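Local structure of glycerate dehydrogenase related protein (Thermoplasma acidophilum, 3GVX) at residues Ala197-Asn202 with Ile220-Glu225; Gln54-Gly59 with Gln270-Asn275; Leu93-Lys98 with Asn249-Pro254; Val73-Ala78 with Arg277-Gly282. The protein probably acts as an NAD(P)H-dependent reductase of 2-oxoacids such as hydroxypyruvate or glyoxylate. All blocks are in the same frame, centred on the assembly; numbering follows the deposited sequence.

Contact 1: residues Ala197-Asn202 with Ile220-Glu225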
# COMPACT_ATOMS: atom_id res chain seq x y z
N ALA B 197 17.33 -16.28 -14.31
CA ALA B 197 18.30 -15.61 -15.15
C ALA B 197 17.66 -14.47 -15.93
O ALA B 197 18.36 -13.64 -16.48
CB ALA B 197 18.95 -16.62 -16.11
N ASN B 198 16.33 -14.42 -15.97
CA ASN B 198 15.66 -13.34 -16.69
C ASN B 198 15.51 -12.07 -15.84
O ASN B 198 15.16 -11.02 -16.36
CB ASN B 198 14.27 -13.79 -17.14
CG ASN B 198 14.31 -14.88 -18.19
OD1 ASN B 198 14.34 -14.60 -19.39
ND2 ASN B 198 14.32 -16.13 -17.73
N ALA B 199 15.79 -12.18 -14.55
CA ALA B 199 15.62 -11.05 -13.64
C ALA B 199 16.35 -9.77 -13.99
O ALA B 199 17.56 -9.74 -14.22
CB ALA B 199 15.98 -11.46 -12.21
N ARG B 200 15.57 -8.70 -14.09
CA ARG B 200 16.12 -7.38 -14.36
C ARG B 200 16.95 -7.07 -13.15
O ARG B 200 16.80 -7.69 -12.11
CB ARG B 200 15.04 -6.32 -14.39
CG ARG B 200 14.08 -6.46 -15.47
CD ARG B 200 13.21 -5.28 -15.51
NE ARG B 200 12.57 -5.23 -16.81
CZ ARG B 200 11.76 -4.27 -17.22
NH1 ARG B 200 11.49 -3.25 -16.42
NH2 ARG B 200 11.25 -4.33 -18.43
N LYS B 201 17.77 -6.04 -13.30
CA LYS B 201 18.61 -5.60 -12.21
C LYS B 201 17.71 -5.06 -11.09
O LYS B 201 16.77 -4.31 -11.34
CB LYS B 201 19.56 -4.51 -12.71
CG LYS B 201 21.01 -4.70 -12.27
CD LYS B 201 21.60 -6.05 -12.77
CE LYS B 201 23.08 -6.18 -12.41
NZ LYS B 201 23.35 -7.31 -11.48
N ASN B 202 18.00 -5.48 -9.86
CA ASN B 202 17.26 -5.06 -8.67
C ASN B 202 15.85 -5.61 -8.52
O ASN B 202 15.02 -5.04 -7.81
CB ASN B 202 17.20 -3.53 -8.59
CG ASN B 202 18.56 -2.91 -8.49
OD1 ASN B 202 19.42 -3.39 -7.74
ND2 ASN B 202 18.77 -1.85 -9.23
N ILE B 220 18.22 -19.99 -3.49
CA ILE B 220 19.29 -19.70 -2.56
C ILE B 220 20.61 -19.50 -3.29
O ILE B 220 21.47 -18.75 -2.84
CB ILE B 220 19.45 -20.82 -1.53
CG1 ILE B 220 18.24 -20.80 -0.59
CG2 ILE B 220 20.79 -20.71 -0.82
CD1 ILE B 220 18.49 -21.31 0.79
N GLY B 221 20.76 -20.17 -4.42
CA GLY B 221 21.98 -20.05 -5.19
C GLY B 221 21.99 -18.77 -5.97
O GLY B 221 23.01 -18.10 -6.09
N PHE B 222 20.82 -18.41 -6.48
CA PHE B 222 20.66 -17.20 -7.26
C PHE B 222 20.81 -15.93 -6.42
O PHE B 222 21.23 -14.90 -6.93
CB PHE B 222 19.31 -17.22 -7.97
CG PHE B 222 19.12 -16.09 -8.93
CD1 PHE B 222 19.75 -16.10 -10.16
CD2 PHE B 222 18.31 -15.02 -8.61
CE1 PHE B 222 19.58 -15.04 -11.05
CE2 PHE B 222 18.13 -13.96 -9.49
CZ PHE B 222 18.77 -13.97 -10.72
N LEU B 223 20.48 -16.01 -5.14
CA LEU B 223 20.58 -14.86 -4.25
C LEU B 223 22.02 -14.52 -3.91
O LEU B 223 22.34 -13.39 -3.57
CB LEU B 223 19.76 -15.10 -2.98
CG LEU B 223 18.26 -15.07 -3.29
CD1 LEU B 223 17.46 -15.43 -2.04
CD2 LEU B 223 17.88 -13.68 -3.82
N LYS B 224 22.90 -15.51 -4.01
CA LYS B 224 24.32 -15.31 -3.75
C LYS B 224 24.97 -14.69 -4.97
O LYS B 224 25.77 -13.77 -4.86
CB LYS B 224 24.99 -16.65 -3.44
CG LYS B 224 24.58 -17.27 -2.13
CD LYS B 224 25.50 -16.79 -1.02
CE LYS B 224 24.88 -17.05 0.34
NZ LYS B 224 25.77 -16.52 1.40
N GLU B 225 24.64 -15.20 -6.14
CA GLU B 225 25.20 -14.70 -7.39
C GLU B 225 24.76 -13.30 -7.62
O GLU B 225 25.54 -12.36 -7.75
CB GLU B 225 24.65 -15.46 -8.56
CG GLU B 225 25.13 -16.83 -8.75
CD GLU B 225 24.48 -17.41 -9.98
OE1 GLU B 225 24.13 -16.60 -10.87
OE2 GLU B 225 24.32 -18.65 -10.06
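Phe222 and Ala199 illustrate how one aromatic ring can make up almost a whole interface between a helix and a loop. The tight part is a single meeting of carbons: Ala199 CB rests 4.0 Å from Phe222 CZ, the far end of the ring, and both residues are buried. The ring reaches this far because Phe222 CG stands anti to its own backbone nitrogen (chi1 -173°), which sends the phenyl group straight out from helix 216-225 to the loop. Beyond this point the contact thins quickly. Ala197 lies at the exposed margin, where its backbone N comes no nearer than 4.2 Å to Phe222 CE1, and both loop residues approach the ring obliquely. No hydrogen bond joins the segments, and together they bury 99 Å². On the helix, exposed Lys224 and Glu225 belong to the solvent side. Polar bonds from neighbouring residues hold the loop instead: Ala199 O accepts a hydrogen bond from Arg226 NH2, Asn202 N bonds to Asp228, and Arg200 forms a salt bridge with Asp175. Val229 also touches the Phe222 side chain. The loop leads into strand 204-207, helix 216-225 follows that strand, and the parallel neighbour 230-233 comes next. Phe222 thus packs the connecting helix of a beta-alpha-beta crossover against the approach to its first strand, within the Rossmann-type nucleotide-binding domain.

Contact 2: residues Gln54-Gly59 with Gln270-Asn275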
# COMPACT_ATOMS: atom_id res chain seq x y z
N GLN B 54 -25.99 -18.16 0.86
CA GLN B 54 -24.69 -17.55 1.07
C GLN B 54 -23.92 -18.09 2.27
O GLN B 54 -24.29 -17.84 3.42
CB GLN B 54 -24.85 -16.04 1.24
CG GLN B 54 -23.56 -15.32 1.51
CD GLN B 54 -22.73 -15.12 0.26
OE1 GLN B 54 -23.16 -14.47 -0.70
NE2 GLN B 54 -21.53 -15.69 0.25
N ALA B 55 -22.84 -18.82 2.01
CA ALA B 55 -21.99 -19.35 3.07
C ALA B 55 -21.11 -18.18 3.52
O ALA B 55 -20.76 -17.31 2.72
CB ALA B 55 -21.11 -20.48 2.54
N ILE B 56 -20.76 -18.14 4.80
CA ILE B 56 -19.93 -17.05 5.29
C ILE B 56 -18.47 -17.45 5.28
O ILE B 56 -17.61 -16.62 5.51
CB ILE B 56 -20.33 -16.62 6.70
CG1 ILE B 56 -20.16 -17.80 7.66
CG2 ILE B 56 -21.75 -16.10 6.70
CD1 ILE B 56 -19.92 -17.41 9.09
N SER B 57 -18.21 -18.72 5.02
CA SER B 57 -16.83 -19.21 4.96
C SER B 57 -16.28 -19.10 3.55
O SER B 57 -17.03 -18.85 2.60
CB SER B 57 -16.76 -20.67 5.45
OG SER B 57 -17.55 -21.52 4.65
N ALA B 58 -14.98 -19.30 3.41
CA ALA B 58 -14.29 -19.22 2.13
C ALA B 58 -14.61 -20.40 1.22
O ALA B 58 -14.76 -20.24 0.01
CB ALA B 58 -12.79 -19.13 2.36
N GLY B 59 -14.71 -21.58 1.82
CA GLY B 59 -15.02 -22.79 1.08
C GLY B 59 -16.37 -23.40 1.42
O GLY B 59 -16.95 -23.12 2.48
N GLN B 270 -19.24 -9.23 7.14
CA GLN B 270 -19.79 -8.10 6.40
C GLN B 270 -19.77 -8.34 4.91
O GLN B 270 -20.71 -8.01 4.21
CB GLN B 270 -19.01 -6.83 6.71
CG GLN B 270 -19.67 -5.58 6.17
CD GLN B 270 -19.00 -4.33 6.67
OE1 GLN B 270 -18.62 -4.24 7.84
NE2 GLN B 270 -18.86 -3.34 5.79
N LEU B 271 -18.66 -8.89 4.42
CA LEU B 271 -18.53 -9.19 3.00
C LEU B 271 -19.60 -10.20 2.58
O LEU B 271 -20.13 -10.14 1.47
CB LEU B 271 -17.12 -9.73 2.69
CG LEU B 271 -15.97 -8.73 2.88
CD1 LEU B 271 -14.64 -9.48 2.93
CD2 LEU B 271 -15.99 -7.68 1.76
N ALA B 272 -19.92 -11.12 3.49
CA ALA B 272 -20.95 -12.13 3.23
C ALA B 272 -22.30 -11.45 2.97
O ALA B 272 -22.94 -11.71 1.97
CB ALA B 272 -21.05 -13.12 4.41
N PHE B 273 -22.71 -10.55 3.86
CA PHE B 273 -23.98 -9.86 3.67
C PHE B 273 -23.98 -8.97 2.45
O PHE B 273 -24.97 -8.84 1.75
CB PHE B 273 -24.36 -9.00 4.89
CG PHE B 273 -24.68 -9.79 6.12
CD1 PHE B 273 -25.53 -10.88 6.07
CD2 PHE B 273 -24.13 -9.45 7.34
CE1 PHE B 273 -25.81 -11.62 7.21
CE2 PHE B 273 -24.42 -10.18 8.47
CZ PHE B 273 -25.25 -11.27 8.40
N GLU B 274 -22.83 -8.35 2.20
CA GLU B 274 -22.69 -7.48 1.06
C GLU B 274 -22.89 -8.24 -0.23
O GLU B 274 -23.54 -7.75 -1.14
CB GLU B 274 -21.34 -6.77 1.09
CG GLU B 274 -21.33 -5.64 2.09
CD GLU B 274 -20.01 -4.87 2.15
OE1 GLU B 274 -18.95 -5.44 1.83
OE2 GLU B 274 -20.02 -3.69 2.54
N ASN B 275 -22.36 -9.45 -0.30
CA ASN B 275 -22.54 -10.22 -1.52
C ASN B 275 -24.01 -10.53 -1.73
O ASN B 275 -24.46 -10.67 -2.85
CB ASN B 275 -21.77 -11.53 -1.51
CG ASN B 275 -21.70 -12.16 -2.89
OD1 ASN B 275 -22.04 -13.33 -3.08
ND2 ASN B 275 -21.24 -11.38 -3.86
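Gln54, near the end of strand 52-55, lays its side chain against Ala272 and Asn275 of helix 266-279 and shows how a buried amide can be fixed by its nitrogen end. Its CG lies 3.7 Å from Ala272 O, and its OE1 comes within 3.4 Å of Asn275 CB; the planes of the Gln54 and Asn275 amides stand 79° apart, nearly perpendicular. Next to these side chains is an apolar pair, Ile56 CG2 against Ala272 CB at 3.8 Å. The small alanine lets the backbones draw close, with the CA atoms of Ile56 and Ala272 5.4 Å apart. One step outward, Gln54 is positioned by its own chain. The bend at chi2 (78°) folds the amide back, and NE2 donates to Ala55 O over 3.1 Å in a nearly straight bond (175°) lying in the plane of the amide. Ser76 O gives NE2 a second, weak partner. With an alanine in place of Gln54, Ala55 O would probably lose this side-chain donor and a gap would open beside Ala272 and Asn275. Farther out, Asn77 ND2 donates to Ile56 O, Cys75 packs on both Gln54 and Asn275, and Leu271 touches Tyr121 of the second subunit. Chemically, one clear and one weak acceptor at NE2 are consistent with the modelled orientation of the amide and probably hold it against rotation, leaving the oxygen turned to the helix.

Contact 3: residues Leu93-Lys98 with Asn249-Pro254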
# COMPACT_ATOMS: atom_id res chain seq x y z
N LEU B 93 6.72 -5.80 0.24
CA LEU B 93 7.16 -5.02 -0.89
C LEU B 93 7.71 -3.65 -0.47
O LEU B 93 8.83 -3.29 -0.83
CB LEU B 93 5.98 -4.83 -1.84
CG LEU B 93 6.33 -4.96 -3.31
CD1 LEU B 93 5.06 -5.32 -4.07
CD2 LEU B 93 7.00 -3.68 -3.82
N LEU B 94 6.90 -2.92 0.29
CA LEU B 94 7.29 -1.59 0.77
C LEU B 94 8.37 -1.63 1.86
O LEU B 94 9.15 -0.70 1.98
CB LEU B 94 6.05 -0.83 1.26
CG LEU B 94 5.09 -0.45 0.13
CD1 LEU B 94 3.75 -0.03 0.73
CD2 LEU B 94 5.70 0.65 -0.72
N ALA B 95 8.41 -2.71 2.63
CA ALA B 95 9.41 -2.84 3.69
C ALA B 95 10.78 -2.78 3.04
O ALA B 95 11.67 -2.09 3.51
CB ALA B 95 9.24 -4.15 4.45
N HIS B 96 10.92 -3.51 1.95
CA HIS B 96 12.17 -3.55 1.19
C HIS B 96 12.40 -2.29 0.37
O HIS B 96 13.48 -1.73 0.40
CB HIS B 96 12.19 -4.78 0.27
CG HIS B 96 13.37 -4.82 -0.64
ND1 HIS B 96 14.66 -4.67 -0.20
CD2 HIS B 96 13.45 -4.96 -1.99
CE1 HIS B 96 15.49 -4.71 -1.22
NE2 HIS B 96 14.78 -4.88 -2.32
N ALA B 97 11.37 -1.83 -0.34
CA ALA B 97 11.51 -0.63 -1.15
C ALA B 97 11.95 0.60 -0.37
O ALA B 97 12.75 1.37 -0.86
CB ALA B 97 10.22 -0.35 -1.92
N LYS B 98 11.45 0.77 0.85
CA LYS B 98 11.81 1.94 1.67
C LYS B 98 12.91 1.66 2.69
O LYS B 98 13.16 2.46 3.60
CB LYS B 98 10.56 2.49 2.39
CG LYS B 98 9.34 2.61 1.49
CD LYS B 98 9.62 3.50 0.27
CE LYS B 98 8.42 3.56 -0.65
NZ LYS B 98 8.62 4.46 -1.82
N ASN B 249 19.64 -10.78 1.65
CA ASN B 249 18.66 -10.23 0.73
C ASN B 249 17.29 -10.91 0.71
O ASN B 249 16.84 -11.40 -0.32
CB ASN B 249 19.24 -10.17 -0.70
CG ASN B 249 19.99 -11.44 -1.10
OD1 ASN B 249 20.25 -11.67 -2.29
ND2 ASN B 249 20.36 -12.26 -0.12
N ALA B 250 16.64 -10.94 1.87
CA ALA B 250 15.31 -11.51 1.99
C ALA B 250 14.62 -10.98 3.23
O ALA B 250 15.27 -10.59 4.19
CB ALA B 250 15.40 -13.04 2.05
N ILE B 251 13.30 -10.93 3.17
CA ILE B 251 12.48 -10.52 4.29
C ILE B 251 11.45 -11.63 4.29
O ILE B 251 10.85 -11.94 3.26
CB ILE B 251 11.77 -9.17 4.08
CG1 ILE B 251 12.78 -8.08 3.76
CG2 ILE B 251 10.98 -8.81 5.32
CD1 ILE B 251 12.17 -6.70 3.65
N LEU B 252 11.27 -12.24 5.45
CA LEU B 252 10.37 -13.37 5.54
C LEU B 252 9.30 -13.25 6.59
O LEU B 252 9.44 -12.52 7.57
CB LEU B 252 11.18 -14.64 5.84
CG LEU B 252 12.40 -14.93 4.96
CD1 LEU B 252 13.25 -16.02 5.61
CD2 LEU B 252 11.95 -15.32 3.56
N SER B 253 8.23 -13.98 6.37
CA SER B 253 7.14 -14.02 7.32
C SER B 253 6.61 -15.46 7.36
O SER B 253 6.62 -16.16 6.36
CB SER B 253 6.04 -13.01 6.97
OG SER B 253 5.51 -13.21 5.68
N PRO B 254 6.15 -15.90 8.54
CA PRO B 254 5.62 -17.24 8.81
C PRO B 254 4.20 -17.62 8.31
O PRO B 254 3.33 -17.95 9.12
CB PRO B 254 5.76 -17.35 10.33
CG PRO B 254 5.53 -15.94 10.77
CD PRO B 254 6.35 -15.16 9.79
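The imidazole of His96, whose CB touches Ile251, is stacked with the ring of Trp230 and so is occupied by a neighbour outside the two segments. Ile251 meets the histidine at its root: its terminal methyl CD1 lies 3.9 Å from His96 CB and 3.8 Å from His96 N, while the imidazole stands off from it. The same methyl is 4.0 Å from Ala95 CB, so it settles between two successive residues on one side of helix 79-97. An extended outer chain makes this possible, since the second torsion of Ile251 puts CD1 anti to CA (chi2 -175°), extended toward the helix. All of this is apolar, without a hydrogen bond across the segments, and the two segments together bury 94 Å². Trp230 and Leu232, on the adjoining strand 230-233, each touch both Ile251 and His96 and so close the group from the sheet side. The second subunit comes near as well: its Asn104 packs on Ile251, and Lys98 NZ makes a salt bridge with Glu87 of that chain. Helix 79-97 thus lies over strand 250-252, an outermost strand of the parallel sheet. A long helix of this kind, entering the Rossmann-type domain beside the dimer interface, is characteristic of D-2-hydroxyacid dehydrogenases.

Contact 4: residues Val73-Ala78 with Arg277-Gly282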
# COMPACT_ATOMS: atom_id res chain seq x y z
N VAL B 73 -28.81 -20.85 -6.20
CA VAL B 73 -27.42 -20.48 -6.34
C VAL B 73 -26.69 -20.48 -5.00
O VAL B 73 -27.11 -19.85 -4.03
CB VAL B 73 -27.30 -19.10 -7.01
CG1 VAL B 73 -25.85 -18.63 -7.00
CG2 VAL B 73 -27.85 -19.19 -8.44
N LEU B 74 -25.58 -21.21 -4.96
CA LEU B 74 -24.76 -21.28 -3.77
C LEU B 74 -23.55 -20.37 -3.95
O LEU B 74 -22.78 -20.53 -4.89
CB LEU B 74 -24.27 -22.71 -3.51
CG LEU B 74 -23.27 -22.88 -2.36
CD1 LEU B 74 -23.92 -22.56 -1.01
CD2 LEU B 74 -22.71 -24.31 -2.39
N CYS B 75 -23.38 -19.42 -3.03
CA CYS B 75 -22.25 -18.51 -3.06
C CYS B 75 -21.41 -18.72 -1.81
O CYS B 75 -21.93 -19.11 -0.77
CB CYS B 75 -22.73 -17.06 -3.09
SG CYS B 75 -23.83 -16.68 -4.43
N SER B 76 -20.12 -18.47 -1.92
CA SER B 76 -19.24 -18.60 -0.78
C SER B 76 -18.67 -17.22 -0.46
O SER B 76 -18.98 -16.25 -1.14
CB SER B 76 -18.13 -19.64 -1.04
OG SER B 76 -17.29 -19.24 -2.09
N ASN B 77 -17.82 -17.15 0.55
CA ASN B 77 -17.27 -15.87 0.98
C ASN B 77 -15.76 -15.91 1.22
O ASN B 77 -15.31 -16.08 2.35
CB ASN B 77 -18.02 -15.46 2.24
CG ASN B 77 -17.60 -14.13 2.79
OD1 ASN B 77 -17.44 -13.16 2.05
ND2 ASN B 77 -17.46 -14.05 4.11
N ALA B 78 -14.98 -15.74 0.15
CA ALA B 78 -13.51 -15.80 0.21
C ALA B 78 -12.76 -14.49 0.00
O ALA B 78 -11.53 -14.47 -0.01
CB ALA B 78 -12.99 -16.85 -0.79
N ARG B 277 -26.56 -8.58 -0.91
CA ARG B 277 -27.13 -7.36 -1.42
C ARG B 277 -26.76 -7.17 -2.89
O ARG B 277 -27.60 -6.80 -3.71
CB ARG B 277 -26.64 -6.21 -0.54
CG ARG B 277 -26.02 -5.04 -1.23
CD ARG B 277 -26.58 -3.79 -0.62
NE ARG B 277 -27.69 -3.26 -1.41
CZ ARG B 277 -28.53 -2.31 -1.00
NH1 ARG B 277 -28.39 -1.79 0.21
NH2 ARG B 277 -29.47 -1.85 -1.82
N ASN B 278 -25.52 -7.47 -3.23
CA ASN B 278 -25.04 -7.35 -4.60
C ASN B 278 -25.66 -8.38 -5.50
O ASN B 278 -25.96 -8.12 -6.66
CB ASN B 278 -23.53 -7.51 -4.65
CG ASN B 278 -22.82 -6.33 -4.06
OD1 ASN B 278 -21.60 -6.35 -3.87
ND2 ASN B 278 -23.57 -5.28 -3.77
N PHE B 279 -25.87 -9.56 -4.96
CA PHE B 279 -26.49 -10.62 -5.72
C PHE B 279 -27.86 -10.20 -6.16
O PHE B 279 -28.26 -10.47 -7.29
CB PHE B 279 -26.60 -11.90 -4.89
CG PHE B 279 -27.23 -13.04 -5.63
CD1 PHE B 279 -26.47 -13.87 -6.44
CD2 PHE B 279 -28.59 -13.25 -5.56
CE1 PHE B 279 -27.06 -14.90 -7.15
CE2 PHE B 279 -29.19 -14.28 -6.28
CZ PHE B 279 -28.43 -15.10 -7.07
N PHE B 280 -28.59 -9.52 -5.29
CA PHE B 280 -29.93 -9.11 -5.67
C PHE B 280 -30.08 -7.86 -6.50
O PHE B 280 -31.19 -7.54 -6.93
CB PHE B 280 -30.85 -9.13 -4.44
CG PHE B 280 -31.24 -10.53 -4.04
CD1 PHE B 280 -30.63 -11.17 -2.98
CD2 PHE B 280 -32.13 -11.25 -4.83
CE1 PHE B 280 -30.88 -12.52 -2.71
CE2 PHE B 280 -32.39 -12.60 -4.57
CZ PHE B 280 -31.76 -13.23 -3.50
N GLU B 281 -28.98 -7.15 -6.76
CA GLU B 281 -29.02 -5.98 -7.65
C GLU B 281 -28.72 -6.65 -8.98
O GLU B 281 -28.99 -6.11 -10.05
CB GLU B 281 -27.89 -4.99 -7.37
CG GLU B 281 -27.69 -4.65 -5.92
CD GLU B 281 -28.94 -4.10 -5.28
OE1 GLU B 281 -30.02 -4.71 -5.46
OE2 GLU B 281 -28.86 -3.06 -4.59
N GLY B 282 -28.15 -7.85 -8.87
CA GLY B 282 -27.75 -8.64 -10.01
C GLY B 282 -26.24 -8.54 -10.17
O GLY B 282 -25.74 -8.51 -11.29
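Phe279 and Val73 are brought together by extended first torsions: CG of the phenylalanine is anti to its backbone nitrogen (chi1 -180°), and so is CG1 of the valine (chi1 173°). The ring therefore leaves the helix end directly for the strand, where Phe279 CE1 stands 3.9 Å from Val73 CG1. Two residues along the same side of the strand, Cys75 adds a sulfur-aromatic contact. Its SG is 5.2 Å from the centroid of the Phe279 ring, 45° off the ring normal, an oblique approach. The next residue also meets the ring: Phe279 CD2 lies over the centre of the Phe280 ring. Met52, on the adjoining strand 52-55, also touches Phe279. Behind the ring, Arg277 NH2 and Glu281 OE2, four residues apart, form a salt bridge of 3.1 Å at the guanidinium edge. The helix ends in a Schellman motif, in which Gly282 has positive phi and its N reaches Phe279 O in a weak bond. As an example of alpha/beta packing, the contact sets the C-terminal end of helix 266-279 on an outermost strand, 73-75, of the five-stranded parallel sheet, whose strand order 2-1-3-4-5 is that of a flavodoxin-like domain.

In the fold
Followed from the N terminus, the chain runs through three strands of the first sheet before strand 52-55, where contact 2 begins, then neighbouring strand 73-75, where contact 4 begins, and then helix 79-97, the first half of contact 3. Contact 1 closes the innermost loop, between 197-202 and 220-225. Contact 3 closes next, at 249-254, and encloses contact 1. Helix 266-279 finally returns to the first sheet, closing contact 2 and then contact 4. These two cross, with their centres 8 Å apart, and contacts 1 and 3 are nested inside both. Contacts 1 and 3 belong to the seven-stranded nucleotide-binding domain, while contacts 2 and 4 tie the C-terminal helix to the five-stranded domain.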